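Local coordinates for protein 3-oxo-tetronate kinase (Haemophilus influenzae, PDB 1YZY) that catalyses the ATP-dependent phosphorylation of 3-oxo-tetronate to 3-oxo-tetronate 4-phosphate, as a member of the four-carbon acid sugar kinase family, at residues 65-70 with 101-106; 76-81 with 225-230; 10-15 with 45-50; 53-58 with 93-98. All blocks are in the same frame, centred on the assembly; numbering follows the deposited sequence.

Contact 1 (65-70 with 101-106); sequences AYQWLK and LDELNE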
loop_
_atom_site.group_PDB
_atom_site.type_symbol
_atom_site.label_atom_id
_atom_site.label_comp_id
_atom_site.label_asym_id
_atom_site.label_seq_id
_atom_site.Cartn_x
_atom_site.Cartn_y
_atom_site.Cartn_z
ATOM N N ALA A 65 6.198 2.651 -15.799
ATOM C CA ALA A 65 5.392 1.681 -15.058
ATOM C C ALA A 65 4.369 1.071 -16.004
ATOM O O ALA A 65 4.137 -0.139 -15.992
ATOM C CB ALA A 65 4.697 2.349 -13.884
ATOM N N TYR A 66 3.773 1.929 -16.828
ATOM C CA TYR A 66 2.774 1.526 -17.810
ATOM C C TYR A 66 3.355 0.581 -18.849
ATOM O O TYR A 66 2.712 -0.394 -19.242
ATOM C CB TYR A 66 2.199 2.765 -18.515
ATOM C CG TYR A 66 1.590 2.465 -19.870
ATOM C CD1 TYR A 66 0.320 1.899 -19.979
ATOM C CD2 TYR A 66 2.319 2.673 -21.044
ATOM C CE1 TYR A 66 -0.203 1.537 -21.225
ATOM C CE2 TYR A 66 1.806 2.311 -22.290
ATOM C CZ TYR A 66 0.544 1.744 -22.370
ATOM O OH TYR A 66 0.037 1.382 -23.597
ATOM N N GLN A 67 4.533 0.922 -19.357
ATOM C CA GLN A 67 5.181 0.113 -20.385
ATOM C C GLN A 67 5.470 -1.280 -19.857
ATOM O O GLN A 67 5.295 -2.271 -20.570
ATOM C CB GLN A 67 6.458 0.797 -20.878
ATOM C CG GLN A 67 7.084 0.134 -22.086
ATOM C CD GLN A 67 6.168 0.109 -23.292
ATOM O OE1 GLN A 67 6.152 -0.859 -24.052
ATOM N NE2 GLN A 67 5.416 1.186 -23.489
ATOM N N TRP A 68 5.894 -1.352 -18.599
ATOM C CA TRP A 68 6.178 -2.637 -17.975
ATOM C C TRP A 68 4.871 -3.409 -17.781
ATOM O O TRP A 68 4.755 -4.559 -18.203
ATOM C CB TRP A 68 6.885 -2.452 -16.631
ATOM C CG TRP A 68 7.339 -3.756 -16.053
ATOM C CD1 TRP A 68 8.501 -4.408 -16.329
ATOM C CD2 TRP A 68 6.614 -4.594 -15.146
ATOM N NE1 TRP A 68 8.546 -5.602 -15.659
ATOM C CE2 TRP A 68 7.400 -5.745 -14.924
ATOM C CE3 TRP A 68 5.372 -4.487 -14.504
ATOM C CZ2 TRP A 68 6.988 -6.786 -14.085
ATOM C CZ3 TRP A 68 4.961 -5.520 -13.671
ATOM C CH2 TRP A 68 5.769 -6.656 -13.469
ATOM N N LEU A 69 3.905 -2.789 -17.106
ATOM C CA LEU A 69 2.604 -3.418 -16.887
ATOM C C LEU A 69 2.040 -3.931 -18.218
ATOM O O LEU A 69 1.486 -5.030 -18.286
ATOM C CB LEU A 69 1.633 -2.424 -16.228
ATOM C CG LEU A 69 1.934 -2.066 -14.765
ATOM C CD1 LEU A 69 1.289 -0.743 -14.415
ATOM C CD2 LEU A 69 1.483 -3.164 -13.800
ATOM N N LYS A 70 2.209 -3.141 -19.274
ATOM C CA LYS A 70 1.753 -3.504 -20.612
ATOM C C LYS A 70 2.504 -4.738 -21.116
ATOM O O LYS A 70 1.894 -5.681 -21.628
ATOM C CB LYS A 70 1.986 -2.339 -21.584
ATOM C CG LYS A 70 1.487 -2.604 -22.999
ATOM C CD LYS A 70 2.071 -1.619 -23.995
ATOM C CE LYS A 70 1.373 -1.702 -25.349
ATOM N NZ LYS A 70 1.365 -3.075 -25.910
ATOM N N LEU A 101 -3.064 9.168 -20.992
ATOM C CA LEU A 101 -4.101 9.228 -22.019
ATOM C C LEU A 101 -3.467 9.297 -23.396
ATOM O O LEU A 101 -3.890 8.604 -24.319
ATOM C CB LEU A 101 -5.012 10.440 -21.801
ATOM C CG LEU A 101 -6.128 10.277 -20.764
ATOM C CD1 LEU A 101 -6.784 11.614 -20.500
ATOM C CD2 LEU A 101 -7.152 9.251 -21.248
ATOM N N ASP A 102 -2.447 10.138 -23.521
ATOM C CA ASP A 102 -1.734 10.289 -24.782
ATOM C C ASP A 102 -1.105 8.979 -25.243
ATOM O O ASP A 102 -1.281 8.561 -26.392
ATOM C CB ASP A 102 -0.643 11.348 -24.646
ATOM C CG ASP A 102 -1.204 12.748 -24.560
ATOM O OD1 ASP A 102 -2.311 12.986 -25.095
ATOM O OD2 ASP A 102 -0.530 13.613 -23.966
ATOM N N GLU A 103 -0.329 8.367 -24.359
ATOM C CA GLU A 103 0.335 7.111 -24.671
ATOM C C GLU A 103 -0.658 6.047 -25.107
ATOM O O GLU A 103 -0.380 5.257 -26.018
ATOM C CB GLU A 103 1.137 6.632 -23.456
ATOM C CG GLU A 103 1.721 5.231 -23.571
ATOM C CD GLU A 103 2.683 5.046 -24.735
ATOM O OE1 GLU A 103 3.422 5.997 -25.067
ATOM O OE2 GLU A 103 2.701 3.934 -25.315
ATOM N N LEU A 104 -1.822 6.048 -24.468
ATOM C CA LEU A 104 -2.871 5.077 -24.761
ATOM C C LEU A 104 -3.747 5.344 -25.988
ATOM O O LEU A 104 -4.479 4.449 -26.425
ATOM C CB LEU A 104 -3.761 4.888 -23.527
ATOM C CG LEU A 104 -3.209 3.988 -22.420
ATOM C CD1 LEU A 104 -3.976 4.199 -21.136
ATOM C CD2 LEU A 104 -3.280 2.532 -22.857
ATOM N N ASN A 105 -3.666 6.545 -26.560
ATOM C CA ASN A 105 -4.495 6.905 -27.722
ATOM C C ASN A 105 -5.966 6.993 -27.318
ATOM O O ASN A 105 -6.871 6.663 -28.090
ATOM C CB ASN A 105 -4.333 5.894 -28.860
ATOM C CG ASN A 105 -3.316 6.328 -29.879
ATOM O OD1 ASN A 105 -3.120 7.525 -30.108
ATOM N ND2 ASN A 105 -2.681 5.359 -30.531
ATOM N N GLU A 106 -6.181 7.398 -26.072
ATOM C CA GLU A 106 -7.509 7.559 -25.500
ATOM C C GLU A 106 -7.698 9.045 -25.215
ATOM O O GLU A 106 -6.717 9.790 -25.115
ATOM C CB GLU A 106 -7.613 6.753 -24.205
ATOM C CG GLU A 106 -7.492 5.256 -24.402
ATOM C CD GLU A 106 -8.696 4.667 -25.095
ATOM O OE1 GLU A 106 -9.754 4.568 -24.444
ATOM O OE2 GLU A 106 -8.594 4.309 -26.283
#
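Tyr66 carries nearly all of this meeting between helix 55-71 and helix 93-104, reaching across a backbone gap of 9.2 Å from its CA to that of Glu103. With CG anti to the backbone N (chi1 157°), the ring projects from its helix toward helix 93-104, where one flank meets Glu103 and the other Leu104. On the first flank Tyr66 CD2 lies 3.6 Å from Glu103 CG, and the carboxylate plane is turned 50° from the ring. That acid chain leaves its helix toward Tyr66 and bends at chi2 (60°), which brings its CG to the CD2 side of the ring at a slant. On the second flank Leu104 CD2 sits 3.6 Å from Tyr66 CE1 and equally 3.6 Å from the hydroxyl OH of Tyr66. Behind this ring lies the sheet of the sugar-binding domain, an alpha/beta layer in which both helices cover one face: Tyr66 packs on Ile5 and edge-to-face with Phe77, while Leu104 also touches Leu216. One residue on, Gln67 contributes at the partly exposed margin, its NE2 4.3 Å from Glu103 OE2, too long for a hydrogen bond. Just past Leu104 the second helix closes in a Schellman motif, with Asn105 at positive phi and Glu106 N bonded to Leu101 O at 3.1 Å.

Contact 2 (76-81 with 225-230); sequences QFYFKY and AYMAAR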
loop_
_atom_site.group_PDB
_atom_site.type_symbol
_atom_site.label_atom_id
_atom_site.label_comp_id
_atom_site.label_asym_id
_atom_site.label_seq_id
_atom_site.Cartn_x
_atom_site.Cartn_y
_atom_site.Cartn_z
ATOM N N GLN A 76 -5.872 -3.197 -18.783
ATOM C CA GLN A 76 -6.637 -2.084 -18.243
ATOM C C GLN A 76 -5.768 -1.378 -17.218
ATOM O O GLN A 76 -5.153 -2.030 -16.384
ATOM C CB GLN A 76 -7.943 -2.568 -17.606
ATOM C CG GLN A 76 -8.783 -1.425 -17.047
ATOM C CD GLN A 76 -10.188 -1.841 -16.658
ATOM O OE1 GLN A 76 -10.422 -2.958 -16.192
ATOM N NE2 GLN A 76 -11.133 -0.927 -16.826
ATOM N N PHE A 77 -5.747 -0.051 -17.250
ATOM C CA PHE A 77 -4.899 0.700 -16.338
ATOM C C PHE A 77 -5.622 1.581 -15.348
ATOM O O PHE A 77 -6.676 2.141 -15.650
ATOM C CB PHE A 77 -3.868 1.480 -17.143
ATOM C CG PHE A 77 -3.122 0.617 -18.112
ATOM C CD1 PHE A 77 -1.952 -0.035 -17.724
ATOM C CD2 PHE A 77 -3.654 0.354 -19.372
ATOM C CE1 PHE A 77 -1.332 -0.945 -18.572
ATOM C CE2 PHE A 77 -3.045 -0.555 -20.227
ATOM C CZ PHE A 77 -1.881 -1.208 -19.824
ATOM N N TYR A 78 -5.022 1.722 -14.171
ATOM C CA TYR A 78 -5.594 2.495 -13.090
ATOM C C TYR A 78 -4.538 3.382 -12.446
ATOM O O TYR A 78 -3.593 2.881 -11.842
ATOM C CB TYR A 78 -6.146 1.522 -12.047
ATOM C CG TYR A 78 -7.031 2.134 -10.986
ATOM C CD1 TYR A 78 -8.403 1.868 -10.966
ATOM C CD2 TYR A 78 -6.511 2.962 -9.995
ATOM C CE1 TYR A 78 -9.237 2.415 -9.994
ATOM C CE2 TYR A 78 -7.342 3.517 -9.009
ATOM C CZ TYR A 78 -8.703 3.237 -9.019
ATOM O OH TYR A 78 -9.539 3.771 -8.066
ATOM N N PHE A 79 -4.699 4.695 -12.584
ATOM C CA PHE A 79 -3.790 5.665 -11.984
ATOM C C PHE A 79 -4.345 5.976 -10.599
ATOM O O PHE A 79 -5.341 6.675 -10.465
ATOM C CB PHE A 79 -3.726 6.936 -12.849
ATOM C CG PHE A 79 -2.908 8.051 -12.248
ATOM C CD1 PHE A 79 -1.893 7.786 -11.329
ATOM C CD2 PHE A 79 -3.179 9.373 -12.581
ATOM C CE1 PHE A 79 -1.171 8.817 -10.749
ATOM C CE2 PHE A 79 -2.464 10.412 -12.007
ATOM C CZ PHE A 79 -1.456 10.137 -11.086
ATOM N N LYS A 80 -3.684 5.461 -9.572
ATOM C CA LYS A 80 -4.096 5.639 -8.189
ATOM C C LYS A 80 -3.393 6.760 -7.439
ATOM O O LYS A 80 -2.172 6.760 -7.302
ATOM C CB LYS A 80 -3.918 4.308 -7.445
ATOM C CG LYS A 80 -3.764 4.402 -5.934
ATOM C CD LYS A 80 -5.083 4.372 -5.232
ATOM C CE LYS A 80 -4.902 4.387 -3.734
ATOM N NZ LYS A 80 -4.393 5.680 -3.208
ATOM N N TYR A 81 -4.183 7.685 -6.902
ATOM C CA TYR A 81 -3.672 8.808 -6.130
ATOM C C TYR A 81 -4.371 8.888 -4.768
ATOM O O TYR A 81 -5.142 8.001 -4.410
ATOM C CB TYR A 81 -3.786 10.119 -6.919
ATOM C CG TYR A 81 -5.087 10.296 -7.669
ATOM C CD1 TYR A 81 -6.280 10.544 -6.991
ATOM C CD2 TYR A 81 -5.123 10.228 -9.057
ATOM C CE1 TYR A 81 -7.476 10.720 -7.678
ATOM C CE2 TYR A 81 -6.311 10.402 -9.756
ATOM C CZ TYR A 81 -7.487 10.652 -9.058
ATOM O OH TYR A 81 -8.668 10.855 -9.741
ATOM N N ALA A 225 -11.520 -0.904 -5.616
ATOM C CA ALA A 225 -12.125 -1.961 -4.802
ATOM C C ALA A 225 -13.374 -2.533 -5.467
ATOM O O ALA A 225 -13.561 -3.753 -5.531
ATOM C CB ALA A 225 -12.480 -1.418 -3.442
ATOM N N TYR A 226 -14.246 -1.645 -5.938
ATOM C CA TYR A 226 -15.471 -2.073 -6.590
ATOM C C TYR A 226 -15.236 -2.668 -7.957
ATOM O O TYR A 226 -16.055 -3.456 -8.441
ATOM C CB TYR A 226 -16.505 -0.950 -6.604
ATOM C CG TYR A 226 -17.209 -0.870 -5.272
ATOM C CD1 TYR A 226 -16.764 -0.010 -4.277
ATOM C CD2 TYR A 226 -18.251 -1.740 -4.970
ATOM C CE1 TYR A 226 -17.335 -0.023 -3.004
ATOM C CE2 TYR A 226 -18.822 -1.766 -3.702
ATOM C CZ TYR A 226 -18.361 -0.908 -2.726
ATOM O OH TYR A 226 -18.925 -0.942 -1.466
ATOM N N MET A 227 -14.124 -2.290 -8.583
ATOM C CA MET A 227 -13.754 -2.846 -9.885
ATOM C C MET A 227 -13.271 -4.284 -9.683
ATOM O O MET A 227 -13.455 -5.140 -10.545
ATOM C CB MET A 227 -12.653 -2.010 -10.535
ATOM C CG MET A 227 -13.094 -0.614 -10.909
ATOM S SD MET A 227 -11.807 0.260 -11.784
ATOM C CE MET A 227 -11.964 -0.476 -13.397
ATOM N N ALA A 228 -12.591 -4.521 -8.569
ATOM C CA ALA A 228 -12.110 -5.852 -8.219
ATOM C C ALA A 228 -13.325 -6.732 -7.893
ATOM O O ALA A 228 -13.431 -7.856 -8.372
ATOM C CB ALA A 228 -11.190 -5.766 -7.010
ATOM N N ALA A 229 -14.243 -6.200 -7.087
ATOM C CA ALA A 229 -15.452 -6.932 -6.711
ATOM C C ALA A 229 -16.285 -7.307 -7.932
ATOM O O ALA A 229 -16.911 -8.364 -7.951
ATOM C CB ALA A 229 -16.297 -6.124 -5.716
ATOM N N ARG A 230 -16.338 -6.435 -8.935
ATOM C CA ARG A 230 -17.114 -6.752 -10.135
ATOM C C ARG A 230 -16.405 -7.844 -10.935
ATOM O O ARG A 230 -17.028 -8.824 -11.347
ATOM C CB ARG A 230 -17.324 -5.514 -11.019
ATOM C CG ARG A 230 -18.408 -5.713 -12.087
ATOM C CD ARG A 230 -18.445 -4.593 -13.123
ATOM N NE ARG A 230 -17.301 -4.659 -14.024
ATOM C CZ ARG A 230 -17.291 -5.306 -15.185
ATOM N NH1 ARG A 230 -18.371 -5.945 -15.616
ATOM N NH2 ARG A 230 -16.177 -5.349 -15.900
#
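The hydroxyl OH of Tyr78, whose ring meets Met227, is gripped by two backbone groups: it bonds to Gly220 O, just before helix 221-232, and weakly to Gly224 N, in the first turn of that helix. With the far end of the ring held there, its CE1 side faces the helix. Met227 SD comes in at that edge, 3.8 Å from Tyr78 CE1 and 3.9 Å from Tyr78 CD1. Measured from the ring centroid of Tyr78, Met227 SD lies 5.0 Å away and 87° off the ring normal, so the sulfur is practically in the ring plane: a Met-aromatic contact of the edge type. The thioether turns at its last torsion (chi3 78°), which swings the methyl aside to the amide of Gln76, where Met227 CE is 3.6 Å from Gln76 NE2. Gln76 NE2 donates to Phe214 O, so this nitrogen has its partner away from the methionine. Gln76 reaches that position as a stretched chain, CG anti to the backbone N at -179°. Farther along the strand Lys80 NZ bonds to Tyr81 O at 2.7 Å. Met227 and Tyr78 both also touch Val217 of strand 216-219, which neighbours strand 77-80 in parallel. Helix 221-232 follows strand 216-219 after a short glycine-containing turn and lies against the sheet, a strand-turn-helix arrangement consistent with a Rossmann-like alpha/beta layer.

Contact 3 (10-15 with 45-50); sequences TGASDI and VISLKS
Ala12 and Ser47 form the tight part of this contact: their CA atoms are 5.4 Å apart, and Ala12 CB lies 3.5 Å from Ser47 CB. Such closeness is possible because both side chains are small, and it lets helix 9-20 approach strand 43-47 closely, the segment axes coming to 8.0 Å. Around this point Val45 fills the next position, its CG1 3.9 Å from both Ala12 CB and Ala12 O. That branch is anti to the backbone N (chi1 -177°), which turns it to the helix. One helical turn on, packing relaxes: Ile15 CG2 stands 4.2 Å from Val45 CG1, and the isoleucine is shared with Val4 of strand 3-6. The opposite side of the helix behaves differently. Thr10 is exposed and directed away from the strand, as is the partly exposed Ser13, while Asp14 OD2 bonds to Ser221 OG. Ile46, between the two inward residues of the strand, points away to helix 55-71 on the other face. The segment axes run at 162°, nearly antiparallel. A helix lying in this sense over parallel strands 3-6 and 43-47, with helix 55-71 covering the reverse face, is the layered alpha/beta arrangement of the sugar-binding domain.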
loop_
_atom_site.group_PDB
_atom_site.type_symbol
_atom_site.label_atom_id
_atom_site.label_comp_id
_atom_site.label_asym_id
_atom_site.label_seq_id
_atom_site.Cartn_x
_atom_site.Cartn_y
_atom_site.Cartn_z
ATOM N N THR A 10 2.093 3.933 0.661
ATOM C CA THR A 10 0.918 3.665 1.485
ATOM C C THR A 10 -0.328 3.414 0.609
ATOM O O THR A 10 -1.138 2.514 0.886
ATOM C CB THR A 10 0.638 4.844 2.432
ATOM O OG1 THR A 10 1.867 5.307 3.004
ATOM C CG2 THR A 10 -0.278 4.409 3.556
ATOM N N GLY A 11 -0.493 4.247 -0.416
ATOM C CA GLY A 11 -1.612 4.103 -1.324
ATOM C C GLY A 11 -1.515 2.824 -2.129
ATOM O O GLY A 11 -2.533 2.177 -2.383
ATOM N N ALA A 12 -0.308 2.476 -2.577
ATOM C CA ALA A 12 -0.121 1.248 -3.350
ATOM C C ALA A 12 -0.484 0.030 -2.502
ATOM O O ALA A 12 -1.146 -0.886 -2.984
ATOM C CB ALA A 12 1.307 1.138 -3.864
ATOM N N SER A 13 -0.050 0.026 -1.247
ATOM C CA SER A 13 -0.344 -1.068 -0.336
ATOM C C SER A 13 -1.844 -1.119 -0.078
ATOM O O SER A 13 -2.453 -2.189 -0.043
ATOM C CB SER A 13 0.369 -0.852 0.999
ATOM O OG SER A 13 1.765 -1.037 0.892
ATOM N N ASP A 14 -2.427 0.056 0.134
ATOM C CA ASP A 14 -3.852 0.186 0.410
ATOM C C ASP A 14 -4.746 -0.394 -0.683
ATOM O O ASP A 14 -5.576 -1.268 -0.408
ATOM C CB ASP A 14 -4.215 1.639 0.634
ATOM C CG ASP A 14 -5.580 1.818 1.254
ATOM O OD1 ASP A 14 -5.737 1.512 2.452
ATOM O OD2 ASP A 14 -6.499 2.280 0.547
ATOM N N ILE A 15 -4.575 0.082 -1.915
ATOM C CA ILE A 15 -5.392 -0.400 -3.017
ATOM C C ILE A 15 -5.139 -1.869 -3.288
ATOM O O ILE A 15 -6.071 -2.602 -3.626
ATOM C CB ILE A 15 -5.221 0.449 -4.314
ATOM C CG1 ILE A 15 -6.350 0.140 -5.306
ATOM C CG2 ILE A 15 -3.866 0.182 -4.985
ATOM C CD1 ILE A 15 -6.350 1.031 -6.541
ATOM N N VAL A 45 0.229 -3.969 -9.087
ATOM C CA VAL A 45 0.316 -2.595 -8.625
ATOM C C VAL A 45 1.784 -2.146 -8.560
ATOM O O VAL A 45 2.602 -2.808 -7.929
ATOM C CB VAL A 45 -0.267 -2.456 -7.197
ATOM C CG1 VAL A 45 -0.234 -1.005 -6.751
ATOM C CG2 VAL A 45 -1.682 -2.997 -7.133
ATOM N N ILE A 46 2.127 -1.048 -9.224
ATOM C CA ILE A 46 3.495 -0.529 -9.162
ATOM C C ILE A 46 3.519 0.717 -8.280
ATOM O O ILE A 46 2.840 1.699 -8.551
ATOM C CB ILE A 46 4.087 -0.213 -10.564
ATOM C CG1 ILE A 46 4.298 -1.510 -11.341
ATOM C CG2 ILE A 46 5.436 0.523 -10.429
ATOM C CD1 ILE A 46 4.906 -1.306 -12.702
ATOM N N SER A 47 4.256 0.621 -7.181
ATOM C CA SER A 47 4.410 1.692 -6.203
ATOM C C SER A 47 5.526 2.663 -6.596
ATOM O O SER A 47 6.672 2.252 -6.825
ATOM C CB SER A 47 4.694 1.071 -4.825
ATOM O OG SER A 47 5.605 1.837 -4.056
ATOM N N LEU A 48 5.180 3.945 -6.696
ATOM C CA LEU A 48 6.142 4.987 -7.054
ATOM C C LEU A 48 6.251 6.025 -5.938
ATOM O O LEU A 48 5.668 5.863 -4.861
ATOM C CB LEU A 48 5.732 5.680 -8.360
ATOM C CG LEU A 48 5.575 4.874 -9.656
ATOM C CD1 LEU A 48 4.881 5.730 -10.708
ATOM C CD2 LEU A 48 6.924 4.391 -10.170
ATOM N N LYS A 49 7.065 7.049 -6.176
ATOM C CA LYS A 49 7.254 8.147 -5.228
ATOM C C LYS A 49 6.968 9.411 -6.043
ATOM O O LYS A 49 7.705 10.398 -5.974
ATOM C CB LYS A 49 8.704 8.184 -4.719
ATOM C CG LYS A 49 9.178 6.959 -3.924
ATOM C CD LYS A 49 10.680 7.066 -3.614
ATOM C CE LYS A 49 11.267 5.771 -3.041
ATOM N NZ LYS A 49 10.914 5.531 -1.612
ATOM N N SER A 50 5.856 9.387 -6.769
ATOM C CA SER A 50 5.476 10.478 -7.652
ATOM C C SER A 50 4.285 11.327 -7.204
ATOM O O SER A 50 3.542 11.798 -8.068
ATOM C CB SER A 50 5.131 9.893 -9.013
ATOM O OG SER A 50 4.190 8.842 -8.870
#

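Contact 4 (53-58 with 93-98); sequences NPVNEA and IGPVTD
Val55 and Pro95 face each other with CA atoms 7.4 Å apart, and Ala58 and Val96 with CA atoms 7.0 Å apart, so the beginnings of two helices run close together. Helix 55-71 starts behind Pro54 at its N-cap position, where Pro54 O accepts from Glu57 N and, at 3.2 Å, from Ala58 N. In helix 93-104, Ile93 O takes two donors on opposite faces of its carbonyl plane: Thr97 N and the hydroxyl Thr97 OG1, the latter at 2.8 Å. Between the helices the side chains that touch are aliphatic. Val55 CG2 rests 3.6 Å from Pro95 CB and 3.8 Å from Pro95 CG, the two side chains crossing at about a right angle. With chi1 of Val55 at 61°, CG1 sits between the backbone N and carbonyl carbon, while CG2 is anti to N and takes the contact. Deeper in, Val96 CG2 is 4.2 Å from both Ala58 CB and Ala58 O, a looser touch between buried residues. Val96 is also set against Ser62 and, on the sheet side, Phe79 of strand 77-80; Ala58 meets Ser50 beyond strand 43-47, and Ile93 and Thr97 also touch helix 152-159, Thr97 besides meeting Phe79.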
loop_
_atom_site.group_PDB
_atom_site.type_symbol
_atom_site.label_atom_id
_atom_site.label_comp_id
_atom_site.label_asym_id
_atom_site.label_seq_id
_atom_site.Cartn_x
_atom_site.Cartn_y
_atom_site.Cartn_z
ATOM N N ASN A 53 7.041 14.978 -6.547
ATOM C CA ASN A 53 8.396 15.086 -7.078
ATOM C C ASN A 53 8.309 15.933 -8.358
ATOM O O ASN A 53 7.222 16.354 -8.746
ATOM C CB ASN A 53 8.950 13.683 -7.385
ATOM C CG ASN A 53 8.160 12.966 -8.462
ATOM O OD1 ASN A 53 6.970 13.209 -8.636
ATOM N ND2 ASN A 53 8.825 12.086 -9.197
ATOM N N PRO A 54 9.458 16.275 -8.978
ATOM C CA PRO A 54 9.386 17.083 -10.205
ATOM C C PRO A 54 8.432 16.453 -11.220
ATOM O O PRO A 54 8.530 15.265 -11.529
ATOM C CB PRO A 54 10.830 17.068 -10.696
ATOM C CG PRO A 54 11.598 17.075 -9.405
ATOM C CD PRO A 54 10.860 16.053 -8.576
ATOM N N VAL A 55 7.557 17.276 -11.784
ATOM C CA VAL A 55 6.557 16.795 -12.729
ATOM C C VAL A 55 7.036 15.963 -13.924
ATOM O O VAL A 55 6.310 15.077 -14.381
ATOM C CB VAL A 55 5.630 17.949 -13.197
ATOM C CG1 VAL A 55 6.435 19.035 -13.902
ATOM C CG2 VAL A 55 4.500 17.406 -14.076
ATOM N N ASN A 56 8.228 16.241 -14.452
ATOM C CA ASN A 56 8.707 15.454 -15.592
ATOM C C ASN A 56 9.236 14.088 -15.196
ATOM O O ASN A 56 9.341 13.188 -16.030
ATOM C CB ASN A 56 9.711 16.227 -16.440
ATOM C CG ASN A 56 9.047 16.920 -17.616
ATOM O OD1 ASN A 56 8.814 16.310 -18.669
ATOM N ND2 ASN A 56 8.690 18.188 -17.431
ATOM N N GLU A 57 9.595 13.950 -13.925
ATOM C CA GLU A 57 10.052 12.676 -13.392
ATOM C C GLU A 57 8.811 11.796 -13.218
ATOM O O GLU A 57 8.769 10.660 -13.698
ATOM C CB GLU A 57 10.743 12.876 -12.046
ATOM C CG GLU A 57 12.207 13.254 -12.151
ATOM C CD GLU A 57 12.828 13.553 -10.802
ATOM O OE1 GLU A 57 12.507 12.837 -9.818
ATOM O OE2 GLU A 57 13.628 14.519 -10.736
ATOM N N ALA A 58 7.797 12.343 -12.549
ATOM C CA ALA A 58 6.530 11.644 -12.324
ATOM C C ALA A 58 5.965 11.136 -13.649
ATOM O O ALA A 58 5.517 10.000 -13.747
ATOM C CB ALA A 58 5.540 12.568 -11.653
ATOM N N ILE A 93 -1.132 14.933 -10.764
ATOM C CA ILE A 93 -2.315 14.120 -11.081
ATOM C C ILE A 93 -2.744 14.386 -12.529
ATOM O O ILE A 93 -2.881 13.457 -13.326
ATOM C CB ILE A 93 -3.488 14.394 -10.104
ATOM C CG1 ILE A 93 -3.136 13.868 -8.714
ATOM C CG2 ILE A 93 -4.783 13.734 -10.598
ATOM C CD1 ILE A 93 -4.131 14.276 -7.654
ATOM N N GLY A 94 -2.900 15.664 -12.868
ATOM C CA GLY A 94 -3.294 16.053 -14.215
ATOM C C GLY A 94 -2.268 15.719 -15.279
ATOM O O GLY A 94 -2.608 15.147 -16.319
ATOM N N PRO A 95 -1.011 16.147 -15.092
ATOM C CA PRO A 95 0.048 15.858 -16.066
ATOM C C PRO A 95 0.185 14.357 -16.356
ATOM O O PRO A 95 0.326 13.952 -17.512
ATOM C CB PRO A 95 1.284 16.398 -15.365
ATOM C CG PRO A 95 0.731 17.612 -14.634
ATOM C CD PRO A 95 -0.527 17.062 -14.039
ATOM N N VAL A 96 0.178 13.545 -15.297
ATOM C CA VAL A 96 0.306 12.097 -15.434
ATOM C C VAL A 96 -0.885 11.496 -16.161
ATOM O O VAL A 96 -0.713 10.604 -16.990
ATOM C CB VAL A 96 0.498 11.402 -14.061
ATOM C CG1 VAL A 96 0.536 9.902 -14.227
ATOM C CG2 VAL A 96 1.796 11.861 -13.423
ATOM N N THR A 97 -2.087 11.963 -15.836
ATOM C CA THR A 97 -3.295 11.459 -16.488
ATOM C C THR A 97 -3.207 11.752 -17.983
ATOM O O THR A 97 -3.485 10.888 -18.824
ATOM C CB THR A 97 -4.585 12.115 -15.892
ATOM O OG1 THR A 97 -4.705 11.772 -14.509
ATOM C CG2 THR A 97 -5.836 11.630 -16.612
ATOM N N ASP A 98 -2.789 12.969 -18.313
ATOM C CA ASP A 98 -2.659 13.376 -19.708
ATOM C C ASP A 98 -1.613 12.570 -20.456
ATOM O O ASP A 98 -1.824 12.197 -21.609
ATOM C CB ASP A 98 -2.339 14.857 -19.791
ATOM C CG ASP A 98 -3.579 15.686 -19.543
ATOM O OD1 ASP A 98 -4.676 15.231 -19.934
ATOM O OD2 ASP A 98 -3.458 16.782 -18.958
#

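Overall arrangement
Contacts 1 and 4 lie along the same pair of helices, 55-71 and 93-104, their centres 14 Å apart, and both border the sheet face that carries Phe77 and Phe79. Contact 2 joins them through Tyr66 CE1, 3.5 Å from Phe77 CZ, and Val96 CG1, 3.7 Å from Phe79 CZ. Contacts 2 and 3 occupy the reverse face, with centres 13 Å apart and Tyr78 CE2 3.6 Å from Ile15 CD1. Through strand 43-47 contact 3 also reaches contact 1, as Ile46 CD1 lies 3.7 Å from Leu69 CG. All four lie in the sugar-binding domain, away from the ATP site inferred by similarity around Ser254, Gly354-Thr357 and Gly397.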